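Local coordinates for iron-regulated outer membrane protein (Neisseria meningitidis, PDB 4B7O), which probably takes up iron across the meningococcal outer membrane as a TonB-dependent transporter, at residues K436-D444 / S510-G521; L74-A82 / K698-N708. All blocks are in the same frame, centred on the assembly; numbering follows the deposited sequence.

Contact 1 of 2, residues K436-D444 / S510-G521; sequences KLSNPTKTD and SPRLYDALQTHG
K442 leaves its strand with CG anti to the backbone N (chi1 -170°) and then bends at chi3, which carries its ammonium over the start of the facing loop; in S510 the hydroxyl is tucked between N and C (chi1 52°), facing both K442 and D444. The ammonium donates to P511 O, with K442 NZ 2.8 Å away and well above the carbonyl plane, and makes a weak bond from K442 NZ to S510 OG at 3.0 Å. S510 OG in turn donates to D444 OD1 (2.8 Å), meeting the carboxylate on its syn side. S510 OG thus bridges lysine and aspartate in a buried setting, and each charge has a further partner of opposite sign: D127 of the plug for K442, R385 for D444 OD2. Both segments belong to the beta-barrel of the TonB-dependent receptor, where the first residues of strand 441-455 face the loop that follows strand 498-509, with strand 458-472 close by. Further along, the contacts are made by methyls and ring carbons, partly against backbone carbonyls. L513 points its two methyls at the start of the strand, CD2 lying 3.5 Å from T441 O and CD1 4.1 Å from K442 CB. P440 and T519 then reach toward each other, P440 CG being 3.4 Å from T519 CG2, while L437 CD2 rests against the carbonyl of H520.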
# COMPACT_ATOMS: atom_id res chain seq x y z
N LYS A 436 4.82 2.10 -34.34
CA LYS A 436 3.38 2.17 -34.23
C LYS A 436 2.86 1.60 -32.90
O LYS A 436 2.37 0.46 -32.81
CB LYS A 436 2.71 1.48 -35.41
CG LYS A 436 2.43 2.40 -36.61
CD LYS A 436 3.62 3.27 -37.10
CE LYS A 436 3.39 3.84 -38.50
NZ LYS A 436 3.93 5.22 -38.66
N LEU A 437 2.96 2.45 -31.87
CA LEU A 437 2.65 2.10 -30.48
C LEU A 437 1.20 1.75 -30.22
O LEU A 437 0.33 2.36 -30.77
CB LEU A 437 3.06 3.26 -29.60
CG LEU A 437 4.52 3.21 -29.20
CD1 LEU A 437 5.44 2.37 -30.10
CD2 LEU A 437 5.03 4.62 -29.04
N SER A 438 0.96 0.71 -29.43
CA SER A 438 -0.37 0.44 -28.89
C SER A 438 -0.35 0.38 -27.33
O SER A 438 0.69 0.61 -26.66
CB SER A 438 -0.96 -0.83 -29.51
OG SER A 438 -0.04 -1.87 -29.34
N ASN A 439 -1.51 0.09 -26.75
CA ASN A 439 -1.66 0.03 -25.32
C ASN A 439 -0.97 -1.18 -24.69
O ASN A 439 -1.36 -2.33 -24.97
CB ASN A 439 -3.13 -0.06 -25.00
CG ASN A 439 -3.81 1.26 -25.17
OD1 ASN A 439 -3.16 2.25 -25.52
ND2 ASN A 439 -5.09 1.31 -24.87
N PRO A 440 -0.01 -0.93 -23.80
CA PRO A 440 0.70 -2.00 -23.10
C PRO A 440 -0.25 -2.73 -22.21
O PRO A 440 -1.20 -2.11 -21.70
CB PRO A 440 1.73 -1.25 -22.27
CG PRO A 440 1.74 0.15 -22.82
CD PRO A 440 0.32 0.38 -23.25
N THR A 441 -0.07 -4.05 -22.12
CA THR A 441 -0.88 -4.85 -21.23
C THR A 441 -0.07 -5.96 -20.51
O THR A 441 1.08 -6.24 -20.85
CB THR A 441 -2.04 -5.53 -21.97
OG1 THR A 441 -1.50 -6.56 -22.77
CG2 THR A 441 -2.78 -4.56 -22.86
N LYS A 442 -0.69 -6.59 -19.52
CA LYS A 442 -0.02 -7.64 -18.73
C LYS A 442 -1.09 -8.53 -18.18
O LYS A 442 -2.05 -8.03 -17.57
CB LYS A 442 0.82 -7.07 -17.60
CG LYS A 442 1.69 -8.15 -16.96
CD LYS A 442 2.70 -7.55 -16.01
CE LYS A 442 2.10 -7.43 -14.62
NZ LYS A 442 3.13 -6.83 -13.73
N THR A 443 -0.98 -9.82 -18.46
CA THR A 443 -1.87 -10.81 -17.86
C THR A 443 -1.07 -11.61 -16.83
O THR A 443 0.05 -12.01 -17.11
CB THR A 443 -2.39 -11.77 -18.93
OG1 THR A 443 -3.08 -11.01 -19.92
CG2 THR A 443 -3.32 -12.81 -18.35
N ASP A 444 -1.61 -11.78 -15.62
CA ASP A 444 -0.98 -12.65 -14.62
C ASP A 444 -1.98 -13.72 -14.29
O ASP A 444 -3.18 -13.43 -14.12
CB ASP A 444 -0.56 -11.92 -13.36
CG ASP A 444 0.67 -11.04 -13.56
OD1 ASP A 444 1.74 -11.55 -13.93
OD2 ASP A 444 0.58 -9.81 -13.32
N SER A 510 5.87 -10.66 -11.65
CA SER A 510 6.08 -10.24 -13.06
C SER A 510 6.51 -8.82 -13.22
O SER A 510 6.15 -7.97 -12.42
CB SER A 510 4.76 -10.38 -13.82
OG SER A 510 3.68 -9.73 -13.16
N PRO A 511 7.29 -8.53 -14.26
CA PRO A 511 7.84 -7.18 -14.48
C PRO A 511 6.71 -6.19 -14.49
O PRO A 511 5.64 -6.52 -15.00
CB PRO A 511 8.40 -7.25 -15.89
CG PRO A 511 8.44 -8.69 -16.27
CD PRO A 511 7.89 -9.52 -15.18
N ARG A 512 6.90 -5.02 -13.90
CA ARG A 512 5.86 -3.98 -13.99
C ARG A 512 5.93 -3.27 -15.33
O ARG A 512 7.02 -3.03 -15.85
CB ARG A 512 5.98 -2.96 -12.88
CG ARG A 512 6.55 -3.52 -11.59
CD ARG A 512 5.79 -4.67 -10.94
NE ARG A 512 6.52 -4.99 -9.68
CZ ARG A 512 7.63 -5.74 -9.58
NH1 ARG A 512 8.15 -6.39 -10.63
NH2 ARG A 512 8.21 -5.87 -8.39
N LEU A 513 4.78 -2.95 -15.89
CA LEU A 513 4.73 -2.05 -17.07
C LEU A 513 5.33 -0.70 -16.70
O LEU A 513 5.25 -0.26 -15.57
CB LEU A 513 3.29 -1.88 -17.53
CG LEU A 513 2.51 -3.19 -17.77
CD1 LEU A 513 1.01 -3.00 -17.76
CD2 LEU A 513 2.93 -3.88 -19.07
N TYR A 514 5.96 -0.06 -17.66
CA TYR A 514 6.60 1.28 -17.45
C TYR A 514 5.56 2.35 -17.04
O TYR A 514 4.34 2.12 -17.15
CB TYR A 514 7.33 1.67 -18.76
CG TYR A 514 8.36 2.77 -18.69
CD1 TYR A 514 9.59 2.59 -18.02
CD2 TYR A 514 8.15 3.99 -19.37
CE1 TYR A 514 10.55 3.61 -17.99
CE2 TYR A 514 9.09 5.00 -19.34
CZ TYR A 514 10.28 4.82 -18.67
OH TYR A 514 11.17 5.88 -18.69
N ASP A 515 6.02 3.49 -16.54
CA ASP A 515 5.07 4.51 -16.00
C ASP A 515 3.96 4.80 -16.98
O ASP A 515 4.22 5.03 -18.18
CB ASP A 515 5.80 5.81 -15.70
CG ASP A 515 6.87 5.64 -14.65
OD1 ASP A 515 7.04 4.47 -14.23
OD2 ASP A 515 7.52 6.67 -14.26
N ALA A 516 2.74 4.78 -16.49
CA ALA A 516 1.57 4.98 -17.35
C ALA A 516 1.66 6.32 -18.08
O ALA A 516 1.32 6.40 -19.26
CB ALA A 516 0.25 4.94 -16.53
N LEU A 517 2.08 7.35 -17.35
CA LEU A 517 2.10 8.70 -17.86
C LEU A 517 3.16 8.91 -18.96
O LEU A 517 3.20 9.96 -19.58
CB LEU A 517 2.30 9.71 -16.74
CG LEU A 517 2.11 11.13 -17.25
CD1 LEU A 517 0.77 11.39 -17.97
CD2 LEU A 517 2.35 12.08 -16.09
N GLN A 518 3.96 7.89 -19.24
CA GLN A 518 5.00 8.05 -20.24
C GLN A 518 4.79 7.07 -21.32
O GLN A 518 5.57 7.01 -22.25
CB GLN A 518 6.38 7.86 -19.65
CG GLN A 518 6.75 8.88 -18.62
CD GLN A 518 8.26 9.09 -18.60
OE1 GLN A 518 8.85 9.79 -19.46
NE2 GLN A 518 8.92 8.47 -17.64
N THR A 519 3.70 6.32 -21.24
CA THR A 519 3.40 5.32 -22.23
C THR A 519 3.30 5.82 -23.70
O THR A 519 3.60 5.06 -24.64
CB THR A 519 2.13 4.58 -21.82
OG1 THR A 519 2.34 4.00 -20.52
CG2 THR A 519 1.83 3.50 -22.82
N HIS A 520 2.90 7.08 -23.89
CA HIS A 520 2.83 7.71 -25.23
C HIS A 520 4.10 7.64 -26.03
O HIS A 520 4.07 7.71 -27.26
CB HIS A 520 2.40 9.17 -25.08
CG HIS A 520 3.18 9.91 -24.03
ND1 HIS A 520 4.47 10.25 -24.19
CD2 HIS A 520 2.82 10.32 -22.76
CE1 HIS A 520 4.91 10.87 -23.10
NE2 HIS A 520 3.91 10.91 -22.22
N GLY A 521 5.24 7.54 -25.34
CA GLY A 521 6.51 7.26 -25.99
C GLY A 521 7.25 8.45 -26.53
O GLY A 521 8.26 8.31 -27.21

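Contact 2 of 2, residues L74-A82 / K698-N708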
# COMPACT_ATOMS: atom_id res chain seq x y z
N LEU A 74 -12.63 -0.59 12.93
CA LEU A 74 -13.51 0.55 12.72
C LEU A 74 -13.82 1.20 14.04
O LEU A 74 -13.76 2.42 14.16
CB LEU A 74 -14.80 0.17 11.99
CG LEU A 74 -15.67 1.35 11.53
CD1 LEU A 74 -14.91 2.31 10.63
CD2 LEU A 74 -16.93 0.90 10.81
N GLN A 75 -14.09 0.40 15.05
CA GLN A 75 -14.33 0.98 16.34
C GLN A 75 -13.08 1.74 16.82
O GLN A 75 -13.21 2.74 17.49
CB GLN A 75 -14.89 -0.07 17.32
CG GLN A 75 -13.85 -0.83 18.14
CD GLN A 75 -13.39 -0.08 19.39
OE1 GLN A 75 -14.19 0.61 20.05
NE2 GLN A 75 -12.10 -0.21 19.71
N GLN A 76 -11.87 1.31 16.43
CA GLN A 76 -10.67 2.07 16.77
C GLN A 76 -10.47 3.33 15.98
O GLN A 76 -10.05 4.34 16.52
CB GLN A 76 -9.42 1.25 16.57
CG GLN A 76 -9.00 0.55 17.84
CD GLN A 76 -8.12 -0.64 17.53
OE1 GLN A 76 -7.52 -0.75 16.44
NE2 GLN A 76 -8.03 -1.55 18.50
N LYS A 77 -10.73 3.26 14.68
CA LYS A 77 -10.67 4.41 13.82
C LYS A 77 -11.66 5.53 14.27
O LYS A 77 -11.34 6.70 14.22
CB LYS A 77 -10.97 3.93 12.43
CG LYS A 77 -10.34 4.73 11.34
CD LYS A 77 -10.24 3.87 10.10
CE LYS A 77 -11.53 3.09 9.86
NZ LYS A 77 -12.63 3.99 9.37
N ASP A 78 -12.82 5.16 14.78
CA ASP A 78 -13.75 6.12 15.24
C ASP A 78 -13.21 6.91 16.41
O ASP A 78 -13.67 7.97 16.70
CB ASP A 78 -15.05 5.40 15.65
CG ASP A 78 -15.93 5.05 14.46
OD1 ASP A 78 -15.61 5.49 13.35
OD2 ASP A 78 -16.92 4.30 14.61
N GLU A 79 -12.21 6.39 17.08
CA GLU A 79 -11.66 7.05 18.27
C GLU A 79 -10.47 7.87 17.90
O GLU A 79 -9.86 8.44 18.74
CB GLU A 79 -11.26 6.01 19.33
CG GLU A 79 -12.47 5.18 19.77
CD GLU A 79 -12.14 4.23 20.90
OE1 GLU A 79 -11.11 4.48 21.56
OE2 GLU A 79 -12.88 3.25 21.14
N SER A 80 -10.11 7.87 16.64
CA SER A 80 -8.89 8.54 16.21
C SER A 80 -9.20 9.78 15.37
O SER A 80 -10.30 9.98 14.83
CB SER A 80 -8.08 7.55 15.38
OG SER A 80 -7.07 8.15 14.59
N THR A 81 -8.20 10.61 15.21
CA THR A 81 -8.39 11.85 14.53
C THR A 81 -7.80 11.80 13.09
O THR A 81 -7.99 12.70 12.27
CB THR A 81 -7.81 12.88 15.42
OG1 THR A 81 -8.65 14.02 15.40
CG2 THR A 81 -6.39 13.15 15.09
N ALA A 82 -7.15 10.68 12.78
CA ALA A 82 -6.42 10.47 11.56
C ALA A 82 -7.34 10.39 10.32
O ALA A 82 -8.48 9.88 10.39
CB ALA A 82 -5.59 9.23 11.71
N LYS A 698 -16.52 9.74 24.68
CA LYS A 698 -17.82 9.23 24.29
C LYS A 698 -18.85 9.78 25.25
O LYS A 698 -19.02 9.27 26.35
CB LYS A 698 -17.85 7.70 24.42
CG LYS A 698 -16.59 6.99 23.97
CD LYS A 698 -16.93 5.61 23.49
CE LYS A 698 -15.72 4.72 23.42
NZ LYS A 698 -15.14 4.70 22.02
N PRO A 699 -19.56 10.85 24.85
CA PRO A 699 -20.48 11.48 25.79
C PRO A 699 -21.64 10.58 26.15
O PRO A 699 -22.16 10.69 27.26
CB PRO A 699 -20.97 12.72 25.01
CG PRO A 699 -19.83 13.03 24.12
CD PRO A 699 -19.36 11.67 23.65
N LEU A 700 -22.01 9.68 25.23
CA LEU A 700 -23.15 8.79 25.47
C LEU A 700 -22.72 7.54 26.19
O LEU A 700 -23.52 6.66 26.42
CB LEU A 700 -23.89 8.44 24.16
CG LEU A 700 -24.39 9.70 23.39
CD1 LEU A 700 -25.08 9.47 22.05
CD2 LEU A 700 -25.30 10.52 24.29
N GLY A 701 -21.44 7.45 26.53
CA GLY A 701 -20.92 6.18 27.04
C GLY A 701 -20.86 4.98 26.06
O GLY A 701 -20.37 3.91 26.40
N LYS A 702 -21.33 5.16 24.83
CA LYS A 702 -21.27 4.07 23.90
C LYS A 702 -20.57 4.47 22.59
O LYS A 702 -20.11 5.59 22.44
CB LYS A 702 -22.68 3.54 23.69
CG LYS A 702 -23.65 4.62 23.29
CD LYS A 702 -24.90 4.03 22.64
CE LYS A 702 -26.02 3.85 23.64
NZ LYS A 702 -26.10 2.43 24.05
N ASP A 703 -20.43 3.55 21.64
CA ASP A 703 -19.63 3.84 20.45
C ASP A 703 -20.39 4.60 19.39
O ASP A 703 -20.00 4.61 18.25
CB ASP A 703 -19.07 2.55 19.86
CG ASP A 703 -18.10 1.85 20.81
OD1 ASP A 703 -17.53 2.49 21.74
OD2 ASP A 703 -17.89 0.64 20.64
N THR A 704 -21.48 5.26 19.76
CA THR A 704 -22.27 5.92 18.74
C THR A 704 -21.89 7.38 18.61
O THR A 704 -22.25 8.05 17.63
CB THR A 704 -23.77 5.83 19.04
OG1 THR A 704 -23.95 5.96 20.44
CG2 THR A 704 -24.30 4.50 18.60
N LEU A 705 -21.20 7.90 19.60
CA LEU A 705 -20.76 9.25 19.51
C LEU A 705 -19.35 9.31 20.06
O LEU A 705 -19.13 9.04 21.25
CB LEU A 705 -21.74 10.18 20.25
CG LEU A 705 -21.31 11.65 20.47
CD1 LEU A 705 -21.22 12.43 19.15
CD2 LEU A 705 -22.31 12.31 21.42
N ASN A 706 -18.41 9.60 19.17
CA ASN A 706 -17.04 9.93 19.59
C ASN A 706 -16.68 11.40 19.38
O ASN A 706 -16.97 12.00 18.31
CB ASN A 706 -16.04 9.12 18.80
CG ASN A 706 -16.17 7.64 19.04
OD1 ASN A 706 -15.93 7.17 20.15
ND2 ASN A 706 -16.51 6.91 18.01
N VAL A 707 -16.00 11.98 20.36
CA VAL A 707 -15.46 13.31 20.21
C VAL A 707 -13.97 13.20 20.36
O VAL A 707 -13.49 12.84 21.42
CB VAL A 707 -16.03 14.24 21.27
CG1 VAL A 707 -15.59 15.68 21.01
CG2 VAL A 707 -17.57 14.14 21.25
N ASN A 708 -13.22 13.45 19.30
CA ASN A 708 -11.79 13.25 19.44
C ASN A 708 -11.02 14.49 19.28
O ASN A 708 -11.39 15.36 18.47
CB ASN A 708 -11.28 12.24 18.43
CG ASN A 708 -12.09 11.00 18.42
OD1 ASN A 708 -12.17 10.31 19.42
ND2 ASN A 708 -12.71 10.71 17.29
O HOH W 1 -15.59 3.79 19.09
O HOH W 2 -12.31 11.97 14.79
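Plug meets barrel here: the K77-S80 turn of the plug domain, beside the short helix that starts at L74, faces the start of barrel strand 705-712 and the turn leading into it. N708 projects its amide toward the plug backbone, and N708 ND2 donates to D78 O at 3.0 Å with an N-H...O angle of 156°, the donor tilted from the carbonyl plane. The same nitrogen reaches S80 O through a water, which lies 2.8 Å from N708 ND2. N708 OD1 accepts from N696 on the adjoining strand, consistent with the modelled orientation of the amide; its approach to E79 O, 3.0 Å from N708 OD1, brings two acceptors together and is not a hydrogen bond.

E79 extends beyond CG to the ammonium of K698, a salt bridge of 2.8 Å between E79 OE2 and K698 NZ. A bend at chi4 (-96°) helps bring that ammonium in, and it is shared: K698 NZ donates to N706 OD1 at 3.2 Å, in the carbonyl plane, and pairs with D703 OD1 at 3.3 Å. One lysine thus lies between two carboxylates, probably easing their mutual repulsion, and E79 OE1 has a second cation in R646. A second water receives a weak bond from K698 and donates to Q75 O. Across from D78, the N706 amide lies against D78 CB, 3.2 Å from N706 ND2, while the D78 carboxylate is engaged by R188.

Beside the plug turn, helix 85-88 packs on K77 and S80; on the barrel side, strand 705-712 runs between strands 684-697 and 736-744, its neighbours in the wall.

Overall arrangement
Contact 1 and contact 2 lie on opposite sides of the chain's centre, their centres 44 Å apart and their nearest atoms about 27 Å apart, so they do not touch. Both reach the strands of the barrel wall, at well separated places. Along the chain, contact 2 joins a plug segment near the start of the model to a strand close to its end, and both segments of contact 1 fall in between. Contact 1 joins two barrel segments whose polar ends also meet plug residues; only in contact 2 is the plug itself one of the two segments. Together they are consistent with a plug held within the barrel lumen, as in TonB-dependent transporters.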